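Local coordinates for beta-lactamase-like protein (Novosphingobium pentaromativorans US6-1, PDB 6AUF), which probably hydrolyses beta-lactam antibiotics with the help of two zinc ions, as a metallo-beta-lactamase of subclass B3, at residues I103-E108 / Q135-G140; V160-V163 / S169-L172; H72-S77 / P84-N89; D145-G150 / P226-R231. All blocks are in the same frame, centred on the assembly; numbering follows the deposited sequence.

Contact 1: residues I103-E108 / Q135-G140; sequences ILTSHE and QVLESG. With ZN (zinc ion), chain C.
Glu108 and Val136 meet at about a right angle, and their contact is apolar. CG of Glu108 comes to 3.5 Å from CG1 of Val136. Glu108 CB lies 3.6 Å from the same methyl. Leu137 adds to this. Its CD1 sits 4.0 Å from Glu108 CB. Its CD2 lies 4.0 Å from the hydroxyl oxygen OG1 of Thr105, as the two side chains slide past each other in opposite directions. No hydrogen bond crosses between 103-108 and 135-140.

The polar contacts lead away from the helix. The first torsion of Glu108 (chi1 71°) sets CG against Val136, and the bend at the second (chi2 -85°) turns the carboxylate toward Ser186 and Gly188. OE2 bonds to Ser186 OG and OE1 to Gly188 N, which gives the buried carboxylate two anchors. The carbonyl of Thr105 takes the indole N-H of Trp192.

The third kind of interaction is metal binding. His107 points away from helix 131-139, and its NE2 binds the zinc ion at 2.1 Å. His109 and His185 bind the same ion. Behind the ring, ND1 of His107 is bonded to Asp210 OD1, a second-shell partner that fixes the ring's rotation. Strand 100-104 thus runs into the loop that opens the HxHxDH motif, the zinc-binding signature of the metallo-beta-lactamase fold.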
loop_
_atom_site.group_PDB
_atom_site.type_symbol
_atom_site.label_atom_id
_atom_site.label_comp_id
_atom_site.label_asym_id
_atom_site.label_seq_id
_atom_site.Cartn_x
_atom_site.Cartn_y
_atom_site.Cartn_z
ATOM N N ILE A 103 6.167 10.852 3.690
ATOM C CA ILE A 103 6.054 9.712 2.792
ATOM C C ILE A 103 5.884 8.473 3.659
ATOM O O ILE A 103 6.685 8.230 4.570
ATOM C CB ILE A 103 7.271 9.585 1.855
ATOM C CG1 ILE A 103 7.276 10.697 0.813
ATOM C CG2 ILE A 103 7.265 8.259 1.129
ATOM C CD1 ILE A 103 8.633 10.898 0.201
ATOM N N LEU A 104 4.819 7.723 3.401
ATOM C CA LEU A 104 4.494 6.498 4.111
ATOM C C LEU A 104 4.592 5.331 3.137
ATOM O O LEU A 104 4.776 5.518 1.929
ATOM C CB LEU A 104 3.091 6.566 4.721
ATOM C CG LEU A 104 2.773 7.848 5.487
ATOM C CD1 LEU A 104 1.309 7.862 5.881
ATOM C CD2 LEU A 104 3.673 8.006 6.715
ATOM N N THR A 105 4.469 4.118 3.676
ATOM C CA THR A 105 4.575 2.906 2.875
ATOM C C THR A 105 3.512 1.906 3.291
ATOM O O THR A 105 3.085 1.868 4.446
ATOM C CB THR A 105 5.951 2.231 2.993
ATOM O OG1 THR A 105 6.265 1.985 4.372
ATOM C CG2 THR A 105 7.019 3.096 2.353
ATOM N N SER A 106 3.078 1.106 2.319
ATOM C CA SER A 106 2.256 -0.059 2.624
ATOM C C SER A 106 3.142 -1.176 3.178
ATOM O O SER A 106 3.015 -1.564 4.343
ATOM C CB SER A 106 1.501 -0.507 1.376
ATOM O OG SER A 106 2.436 -0.759 0.346
ATOM N N HIS A 107 4.066 -1.685 2.360
ATOM C CA HIS A 107 4.982 -2.717 2.825
ATOM C C HIS A 107 6.319 -2.549 2.115
ATOM O O HIS A 107 6.481 -1.689 1.254
ATOM C CB HIS A 107 4.374 -4.123 2.675
ATOM C CG HIS A 107 4.370 -4.667 1.279
ATOM N ND1 HIS A 107 3.233 -4.716 0.500
ATOM C CD2 HIS A 107 5.350 -5.249 0.547
ATOM C CE1 HIS A 107 3.515 -5.299 -0.652
ATOM N NE2 HIS A 107 4.795 -5.618 -0.655
ATOM N N GLU A 108 7.295 -3.354 2.517
ATOM C CA GLU A 108 8.708 -3.021 2.349
ATOM C C GLU A 108 9.347 -3.735 1.163
ATOM O O GLU A 108 10.514 -4.134 1.216
ATOM C CB GLU A 108 9.460 -3.327 3.644
ATOM C CG GLU A 108 9.643 -4.826 3.989
ATOM C CD GLU A 108 8.464 -5.446 4.728
ATOM O OE1 GLU A 108 8.668 -6.487 5.396
ATOM O OE2 GLU A 108 7.346 -4.897 4.648
ATOM N N GLN A 135 13.772 -1.876 9.901
ATOM C CA GLN A 135 15.043 -2.498 9.533
ATOM C C GLN A 135 15.204 -2.603 8.020
ATOM O O GLN A 135 16.231 -2.194 7.470
ATOM C CB GLN A 135 15.163 -3.875 10.180
ATOM C CG GLN A 135 15.628 -3.815 11.606
ATOM C CD GLN A 135 17.096 -3.458 11.716
ATOM O OE1 GLN A 135 17.522 -2.809 12.676
ATOM N NE2 GLN A 135 17.883 -3.895 10.735
ATOM N N VAL A 136 14.214 -3.172 7.329
ATOM C CA VAL A 136 14.301 -3.287 5.872
ATOM C C VAL A 136 14.434 -1.908 5.234
ATOM O O VAL A 136 15.338 -1.660 4.431
ATOM C CB VAL A 136 13.085 -4.046 5.312
ATOM C CG1 VAL A 136 13.037 -3.910 3.798
ATOM C CG2 VAL A 136 13.116 -5.526 5.740
ATOM N N LEU A 137 13.533 -0.989 5.589
ATOM C CA LEU A 137 13.553 0.355 5.013
ATOM C C LEU A 137 14.921 1.020 5.147
ATOM O O LEU A 137 15.402 1.657 4.207
ATOM C CB LEU A 137 12.479 1.215 5.679
ATOM C CG LEU A 137 11.229 1.472 4.856
ATOM C CD1 LEU A 137 10.989 0.306 3.933
ATOM C CD2 LEU A 137 10.038 1.713 5.761
ATOM N N GLU A 138 15.559 0.892 6.309
ATOM C CA GLU A 138 16.841 1.548 6.533
ATOM C C GLU A 138 18.019 0.749 5.986
ATOM O O GLU A 138 19.156 1.230 6.036
ATOM C CB GLU A 138 17.023 1.840 8.029
ATOM C CG GLU A 138 16.038 2.889 8.538
ATOM C CD GLU A 138 16.326 3.384 9.943
ATOM O OE1 GLU A 138 16.885 2.617 10.756
ATOM O OE2 GLU A 138 15.978 4.547 10.242
ATOM N N SER A 139 17.773 -0.441 5.441
ATOM C CA SER A 139 18.823 -1.261 4.858
ATOM C C SER A 139 18.570 -1.630 3.407
ATOM O O SER A 139 19.518 -2.010 2.716
ATOM C CB SER A 139 19.005 -2.559 5.661
ATOM O OG SER A 139 17.968 -3.482 5.370
ATOM N N GLY A 140 17.331 -1.527 2.926
ATOM C CA GLY A 140 16.991 -1.896 1.571
ATOM C C GLY A 140 16.842 -3.379 1.326
ATOM O O GLY A 140 16.229 -3.764 0.322
HETATM ZN ZN ZN C . 5.168 -7.463 -1.554
#

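Contact 2: residues V160-V163 / S169-L172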
loop_
_atom_site.group_PDB
_atom_site.type_symbol
_atom_site.label_atom_id
_atom_site.label_comp_id
_atom_site.label_asym_id
_atom_site.label_seq_id
_atom_site.Cartn_x
_atom_site.Cartn_y
_atom_site.Cartn_z
ATOM N N VAL A 160 14.430 6.315 8.494
ATOM C CA VAL A 160 13.085 6.467 9.037
ATOM C C VAL A 160 13.136 7.511 10.148
ATOM O O VAL A 160 13.748 7.288 11.199
ATOM C CB VAL A 160 12.535 5.135 9.550
ATOM C CG1 VAL A 160 11.231 5.355 10.295
ATOM C CG2 VAL A 160 12.324 4.177 8.390
ATOM N N ALA A 161 12.480 8.651 9.914
ATOM C CA ALA A 161 12.537 9.771 10.848
ATOM C C ALA A 161 11.635 9.543 12.049
ATOM O O ALA A 161 12.027 9.808 13.190
ATOM C CB ALA A 161 12.145 11.064 10.135
ATOM N N ARG A 162 10.417 9.064 11.808
ATOM C CA ARG A 162 9.487 8.718 12.875
ATOM C C ARG A 162 9.127 7.249 12.754
ATOM O O ARG A 162 8.557 6.819 11.743
ATOM C CB ARG A 162 8.219 9.575 12.830
ATOM C CG ARG A 162 7.360 9.349 14.061
ATOM C CD ARG A 162 6.002 10.019 14.031
ATOM N NE ARG A 162 5.202 9.514 15.140
ATOM C CZ ARG A 162 3.878 9.538 15.206
ATOM N NH1 ARG A 162 3.263 9.024 16.273
ATOM N NH2 ARG A 162 3.174 10.057 14.214
ATOM N N VAL A 163 9.442 6.477 13.774
ATOM C CA VAL A 163 9.130 5.058 13.748
ATOM C C VAL A 163 7.906 4.811 14.620
ATOM O O VAL A 163 7.819 5.309 15.752
ATOM C CB VAL A 163 10.346 4.221 14.169
ATOM C CG1 VAL A 163 11.407 5.125 14.756
ATOM C CG2 VAL A 163 9.930 3.099 15.078
ATOM N N SER A 169 -0.732 7.605 14.695
ATOM C CA SER A 169 -1.317 8.524 13.733
ATOM C C SER A 169 -0.234 9.420 13.167
ATOM O O SER A 169 0.516 10.042 13.926
ATOM C CB SER A 169 -2.404 9.374 14.378
ATOM O OG SER A 169 -3.640 8.707 14.283
ATOM N N VAL A 170 -0.141 9.482 11.843
ATOM C CA VAL A 170 0.651 10.514 11.190
ATOM C C VAL A 170 -0.249 11.728 11.008
ATOM O O VAL A 170 -1.291 11.648 10.344
ATOM C CB VAL A 170 1.218 10.033 9.851
ATOM C CG1 VAL A 170 2.044 11.136 9.217
ATOM C CG2 VAL A 170 2.054 8.795 10.053
ATOM N N THR A 171 0.133 12.844 11.622
ATOM C CA THR A 171 -0.671 14.057 11.599
ATOM C C THR A 171 0.054 15.162 10.848
ATOM O O THR A 171 1.239 15.418 11.091
ATOM C CB THR A 171 -0.990 14.529 13.007
ATOM O OG1 THR A 171 0.125 14.237 13.858
ATOM C CG2 THR A 171 -2.239 13.836 13.507
ATOM N N LEU A 172 -0.677 15.823 9.952
ATOM C CA LEU A 172 -0.181 16.953 9.167
ATOM C C LEU A 172 -1.316 17.967 9.163
ATOM O O LEU A 172 -2.275 17.823 8.401
ATOM C CB LEU A 172 0.200 16.532 7.753
ATOM C CG LEU A 172 0.869 17.623 6.931
ATOM C CD1 LEU A 172 1.935 18.302 7.774
ATOM C CD2 LEU A 172 1.468 17.049 5.658
HETATM O O HOH W 1 0.123 8.505 16.979
#
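Arg162 carries the contact with Ser169 through a stretched side chain. CG stands opposite the backbone N (chi1 -171°), and the chain stays extended from CG to NE. This length is needed, because the nearest CA atoms of the two segments, those of Arg162 and Val170, are 9.2 Å apart. The backbones therefore do not pair here.

The guanidinium meets Ser169 with its edge. NH2 donates to the carbonyl O of Ser169 over 2.7 Å, and the bond is nearly straight (165° at the hydrogen). The oxygen lies close to the guanidinium plane. From the carbonyl's side the fit differs, since the donor stands above the carbonyl plane, 39° out of it.

A water at the same guanidinium edge makes a second link. It accepts from Arg162 NH1 at 3.3 Å and from Ser169 N at 2.6 Å. The N-H and C=O of one residue are thus both tied to one guanidinium, one directly and one through water. Val170 adds a looser approach, with its CA 4.0 Å from Arg162 NH2. Trp102 touches the side chains of both Arg162 and Val170. Asp168 offers NH1 a long, weak ion pair.

Strand 162-164 is an edge strand of one mixed sheet and 169-172 an edge strand of the other. The arginine spans the two edges, joining the sheets of the alpha-beta/beta-alpha sandwich of metallo-beta-lactamases.

Contact 3: residues H72-S77 / P84-N89; sequences HVLIDS and PLVLAN
Val86 faces the strand from the helix and divides its two methyls between two partners. CG2 is directed at Leu74, and CG1 at the backbone of Ser77. The first torsion sets this split (chi1 37°). It turns CG2 roughly trans to N and leaves CG1 between the N and the carbonyl carbon.

Leu74 points from strand 72-75 toward the helix. Its CD1 comes within 4.4 Å of Val86 CG2, a loose apolar touch between two methyl groups. Farther along the chain, the carbonyl O of Ser77 lies 3.8 Å from Val86 CG1. Here a methyl rests against a backbone oxygen, not against a side chain. Ser77 and Val86 also have the closest CA atoms of the two segments, 7.3 Å apart.

The hydroxyl of Ser77 takes no part in this. Its OG bonds to Ser115 N instead. Leu119 of helix 116-121 touches Leu74, Ser77 and Leu87, which packs a second helix beside this contact. Asp76, between strand and Ser77, directs its carboxylate to Ser106 N and Tyr208 OH.

Strand 72-75 and helix 83-91 open a beta-alpha-beta unit that returns to the sheet at strand 100-104. The helix sits on the sheet here with no hydrogen bond or charge pair between the two segments. The chemistry is that of van der Waals contact, and between these two segments the touch runs through Val86 alone. Leu87 on Leu119 and the bond from Asn89 ND2 to Val56 O give the helix further holds, while the polar groups of the strand's end are held by other parts of the fold.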
loop_
_atom_site.group_PDB
_atom_site.type_symbol
_atom_site.label_atom_id
_atom_site.label_comp_id
_atom_site.label_asym_id
_atom_site.label_seq_id
_atom_site.Cartn_x
_atom_site.Cartn_y
_atom_site.Cartn_z
ATOM N N HIS A 72 0.861 17.880 2.269
ATOM C CA HIS A 72 0.278 16.617 1.848
ATOM C C HIS A 72 1.021 15.428 2.450
ATOM O O HIS A 72 2.124 15.547 2.995
ATOM C CB HIS A 72 0.272 16.518 0.322
ATOM C CG HIS A 72 -0.117 17.794 -0.347
ATOM N ND1 HIS A 72 -1.318 18.421 -0.101
ATOM C CD2 HIS A 72 0.548 18.580 -1.227
ATOM C CE1 HIS A 72 -1.382 19.534 -0.811
ATOM N NE2 HIS A 72 -0.261 19.654 -1.499
ATOM N N VAL A 73 0.383 14.266 2.337
ATOM C CA VAL A 73 0.985 12.980 2.655
ATOM C C VAL A 73 0.922 12.108 1.407
ATOM O O VAL A 73 -0.011 12.198 0.603
ATOM C CB VAL A 73 0.287 12.305 3.855
ATOM C CG1 VAL A 73 0.962 10.988 4.212
ATOM C CG2 VAL A 73 0.294 13.244 5.046
ATOM N N LEU A 74 1.946 11.280 1.234
ATOM C CA LEU A 74 2.081 10.429 0.060
ATOM C C LEU A 74 2.459 9.032 0.531
ATOM O O LEU A 74 3.374 8.883 1.346
ATOM C CB LEU A 74 3.138 10.989 -0.907
ATOM C CG LEU A 74 3.439 10.143 -2.149
ATOM C CD1 LEU A 74 2.268 10.150 -3.127
ATOM C CD2 LEU A 74 4.732 10.573 -2.842
ATOM N N ILE A 75 1.748 8.017 0.037
ATOM C CA ILE A 75 1.968 6.631 0.437
ATOM C C ILE A 75 2.458 5.847 -0.775
ATOM O O ILE A 75 1.756 5.749 -1.790
ATOM C CB ILE A 75 0.699 5.988 1.017
ATOM C CG1 ILE A 75 0.073 6.888 2.076
ATOM C CG2 ILE A 75 1.012 4.594 1.602
ATOM C CD1 ILE A 75 -1.263 6.370 2.570
ATOM N N ASP A 76 3.661 5.283 -0.659
ATOM C CA ASP A 76 4.253 4.411 -1.665
ATOM C C ASP A 76 4.830 5.188 -2.837
ATOM O O ASP A 76 4.294 6.220 -3.255
ATOM C CB ASP A 76 3.239 3.385 -2.164
ATOM C CG ASP A 76 2.992 2.286 -1.157
ATOM O OD1 ASP A 76 3.814 2.152 -0.228
ATOM O OD2 ASP A 76 1.991 1.556 -1.293
ATOM N N SER A 77 5.938 4.678 -3.364
ATOM C CA SER A 77 6.635 5.293 -4.472
ATOM C C SER A 77 6.433 4.565 -5.789
ATOM O O SER A 77 6.694 5.148 -6.846
ATOM C CB SER A 77 8.138 5.343 -4.168
ATOM O OG SER A 77 8.667 4.026 -4.125
ATOM N N PRO A 84 9.895 9.696 -11.049
ATOM C CA PRO A 84 9.400 10.773 -11.930
ATOM C C PRO A 84 7.952 10.595 -12.366
ATOM O O PRO A 84 7.234 11.588 -12.527
ATOM C CB PRO A 84 10.359 10.718 -13.131
ATOM C CG PRO A 84 11.602 10.082 -12.595
ATOM C CD PRO A 84 11.131 9.081 -11.564
ATOM N N LEU A 85 7.497 9.357 -12.563
ATOM C CA LEU A 85 6.115 9.146 -12.973
ATOM C C LEU A 85 5.146 9.764 -11.972
ATOM O O LEU A 85 4.239 10.514 -12.354
ATOM C CB LEU A 85 5.843 7.652 -13.143
ATOM C CG LEU A 85 6.357 6.994 -14.425
ATOM C CD1 LEU A 85 7.826 7.287 -14.639
ATOM C CD2 LEU A 85 6.126 5.498 -14.352
ATOM N N VAL A 86 5.331 9.470 -10.679
ATOM C CA VAL A 86 4.409 9.971 -9.668
ATOM C C VAL A 86 4.670 11.438 -9.391
ATOM O O VAL A 86 3.738 12.209 -9.140
ATOM C CB VAL A 86 4.494 9.134 -8.376
ATOM C CG1 VAL A 86 5.923 8.691 -8.095
ATOM C CG2 VAL A 86 3.971 9.939 -7.203
ATOM N N LEU A 87 5.938 11.850 -9.408
ATOM C CA LEU A 87 6.228 13.275 -9.319
ATOM C C LEU A 87 5.459 14.054 -10.377
ATOM O O LEU A 87 5.008 15.178 -10.130
ATOM C CB LEU A 87 7.726 13.522 -9.477
ATOM C CG LEU A 87 8.683 12.974 -8.429
ATOM C CD1 LEU A 87 10.061 12.902 -9.061
ATOM C CD2 LEU A 87 8.693 13.875 -7.205
ATOM N N ALA A 88 5.305 13.477 -11.570
ATOM C CA ALA A 88 4.557 14.169 -12.613
ATOM C C ALA A 88 3.059 14.095 -12.347
ATOM O O ALA A 88 2.331 15.065 -12.600
ATOM C CB ALA A 88 4.895 13.590 -13.989
ATOM N N ASN A 89 2.584 12.956 -11.829
ATOM C CA ASN A 89 1.161 12.832 -11.541
ATOM C C ASN A 89 0.732 13.825 -10.473
ATOM O O ASN A 89 -0.414 14.290 -10.478
ATOM C CB ASN A 89 0.822 11.403 -11.123
ATOM C CG ASN A 89 0.863 10.431 -12.289
ATOM O OD1 ASN A 89 0.979 10.839 -13.441
ATOM N ND2 ASN A 89 0.751 9.139 -11.994
#

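Contact 4: residues D145-G150 / P226-R231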
loop_
_atom_site.group_PDB
_atom_site.type_symbol
_atom_site.label_atom_id
_atom_site.label_comp_id
_atom_site.label_asym_id
_atom_site.label_seq_id
_atom_site.Cartn_x
_atom_site.Cartn_y
_atom_site.Cartn_z
ATOM N N ASP A 145 12.842 -12.606 8.180
ATOM C CA ASP A 145 11.549 -13.235 8.434
ATOM C C ASP A 145 10.625 -13.244 7.226
ATOM O O ASP A 145 9.561 -13.872 7.285
ATOM C CB ASP A 145 10.827 -12.528 9.587
ATOM C CG ASP A 145 11.491 -12.783 10.920
ATOM O OD1 ASP A 145 12.180 -13.821 11.034
ATOM O OD2 ASP A 145 11.331 -11.949 11.839
ATOM N N ASP A 146 10.991 -12.563 6.150
ATOM C CA ASP A 146 10.109 -12.463 4.996
ATOM C C ASP A 146 10.093 -13.794 4.255
ATOM O O ASP A 146 11.160 -14.271 3.853
ATOM C CB ASP A 146 10.592 -11.346 4.078
ATOM C CG ASP A 146 9.590 -10.992 3.028
ATOM O OD1 ASP A 146 9.025 -11.901 2.390
ATOM O OD2 ASP A 146 9.346 -9.790 2.840
ATOM N N PRO A 147 8.930 -14.410 4.028
ATOM C CA PRO A 147 8.913 -15.684 3.283
ATOM C C PRO A 147 9.514 -15.582 1.891
ATOM O O PRO A 147 9.845 -16.612 1.296
ATOM C CB PRO A 147 7.421 -16.039 3.219
ATOM C CG PRO A 147 6.789 -15.237 4.319
ATOM C CD PRO A 147 7.574 -13.957 4.365
ATOM N N GLN A 148 9.687 -14.378 1.359
ATOM C CA GLN A 148 10.128 -14.198 -0.014
ATOM C C GLN A 148 11.614 -13.911 -0.152
ATOM O O GLN A 148 12.123 -13.941 -1.272
ATOM C CB GLN A 148 9.350 -13.064 -0.679
ATOM C CG GLN A 148 7.971 -13.455 -1.131
ATOM C CD GLN A 148 7.395 -12.422 -2.052
ATOM O OE1 GLN A 148 7.696 -12.402 -3.246
ATOM N NE2 GLN A 148 6.591 -11.526 -1.500
ATOM N N SER A 149 12.320 -13.608 0.926
ATOM C CA SER A 149 13.765 -13.554 0.803
ATOM C C SER A 149 14.299 -14.977 0.794
ATOM O O SER A 149 13.718 -15.874 1.411
ATOM C CB SER A 149 14.390 -12.746 1.940
ATOM O OG SER A 149 14.453 -13.502 3.135
ATOM N N GLY A 150 15.377 -15.199 0.045
ATOM C CA GLY A 150 16.001 -14.176 -0.773
ATOM C C GLY A 150 15.663 -14.307 -2.247
ATOM O O GLY A 150 16.530 -14.210 -3.121
ATOM N N PRO A 226 6.108 -20.459 13.164
ATOM C CA PRO A 226 4.908 -20.094 13.932
ATOM C C PRO A 226 4.826 -18.615 14.223
ATOM O O PRO A 226 3.714 -18.075 14.296
ATOM C CB PRO A 226 5.040 -20.932 15.212
ATOM C CG PRO A 226 6.499 -21.250 15.309
ATOM C CD PRO A 226 7.005 -21.354 13.913
ATOM N N ASP A 227 5.965 -17.937 14.380
ATOM C CA ASP A 227 5.938 -16.481 14.481
ATOM C C ASP A 227 5.247 -15.862 13.270
ATOM O O ASP A 227 4.293 -15.086 13.415
ATOM C CB ASP A 227 7.352 -15.937 14.628
ATOM C CG ASP A 227 7.889 -16.061 16.054
ATOM O OD1 ASP A 227 7.080 -16.279 16.989
ATOM O OD2 ASP A 227 9.118 -15.929 16.238
ATOM N N ARG A 228 5.706 -16.223 12.062
ATOM C CA ARG A 228 5.112 -15.704 10.835
ATOM C C ARG A 228 3.630 -16.034 10.750
ATOM O O ARG A 228 2.817 -15.179 10.372
ATOM C CB ARG A 228 5.846 -16.270 9.620
ATOM C CG ARG A 228 5.314 -15.775 8.278
ATOM C CD ARG A 228 6.083 -14.534 7.749
ATOM N NE ARG A 228 5.816 -13.337 8.545
ATOM C CZ ARG A 228 4.759 -12.538 8.388
ATOM N NH1 ARG A 228 3.835 -12.790 7.450
ATOM N NH2 ARG A 228 4.620 -11.482 9.194
ATOM N N ILE A 229 3.256 -17.274 11.083
ATOM C CA ILE A 229 1.848 -17.662 11.002
ATOM C C ILE A 229 1.016 -16.840 11.974
ATOM O O ILE A 229 -0.117 -16.449 11.668
ATOM C CB ILE A 229 1.676 -19.172 11.258
ATOM C CG1 ILE A 229 2.372 -19.997 10.174
ATOM C CG2 ILE A 229 0.189 -19.536 11.372
ATOM C CD1 ILE A 229 2.045 -21.468 10.231
ATOM N N ALA A 230 1.546 -16.589 13.170
ATOM C CA ALA A 230 0.765 -15.842 14.153
ATOM C C ALA A 230 0.625 -14.389 13.727
ATOM O O ALA A 230 -0.442 -13.789 13.882
ATOM C CB ALA A 230 1.407 -15.947 15.542
ATOM N N ARG A 231 1.703 -13.811 13.198
ATOM C CA ARG A 231 1.633 -12.466 12.639
ATOM C C ARG A 231 0.646 -12.387 11.471
ATOM O O ARG A 231 -0.086 -11.401 11.342
ATOM C CB ARG A 231 3.031 -12.019 12.220
ATOM C CG ARG A 231 3.942 -11.778 13.414
ATOM C CD ARG A 231 3.364 -10.659 14.251
ATOM N NE ARG A 231 3.818 -9.359 13.780
ATOM C CZ ARG A 231 3.359 -8.194 14.237
ATOM N NH1 ARG A 231 2.400 -8.160 15.167
ATOM N NH2 ARG A 231 3.863 -7.063 13.763
#
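The guanidinium of Arg228 has Asp145 O near it, set obliquely to its plane. NE is 4.0 Å from that oxygen, and no hydrogen bond joins the two segments. The end of the guanidinium is held instead by the carbonyl O of Pro183, which takes NH1. The second flat group is the carboxylate of Asp146. Gln148 N donates to its OD1 over 2.8 Å, meeting the anti side and standing 23° out of the carboxylate plane. OD2 is bonded to NE2 of His109.

Across the contact, the touching is done by aliphatic atoms of Arg228. The bend at its second torsion (chi2 94°) brings CD 3.6 Å from Asp145 O and also 3.6 Å from Pro147 CG. The bend at the third turns the guanidinium toward Pro183. Pro147 CD lies 3.7 Å from Arg228 CD. The proline ring and the arginine chain cross at about a right angle. Tyr220 touches both Pro147 and Arg228. The carboxylate of Asp145 does not pair with the arginine, its OD2 being 6.6 Å from Arg228 NE.

Residues Asp146 to Ser149 form a type I turn, and the Asp146 OD1 bond makes an Asx turn at its start. Helix 226-241 thus backs a loop whose aspartate holds a zinc ligand from the second shell, beside the active site of this metallo-beta-lactamase fold.

From the N terminus, contact 3 closes first, over the short turn from strand 72-75 into helix 83-91. Contact 1 follows in series and closes a longer loop, from strand 100-104 and the zinc-binding loop to helix 131-139. Contact 3 and contact 1 meet where strands 72-75 and 100-104 pair in one sheet. Contact 4 opens next and spans the widest loop, from 145-150 to helix 226-241. Contact 2 is nested within it and ties the edge strands of the two sheets. It touches contact 1 by packing and a probable hydrogen bond (Glu138 to Val160), and contact 3 by packing of Leu172. Contacts 3 and 4 lie on opposite sides of the chain's centre.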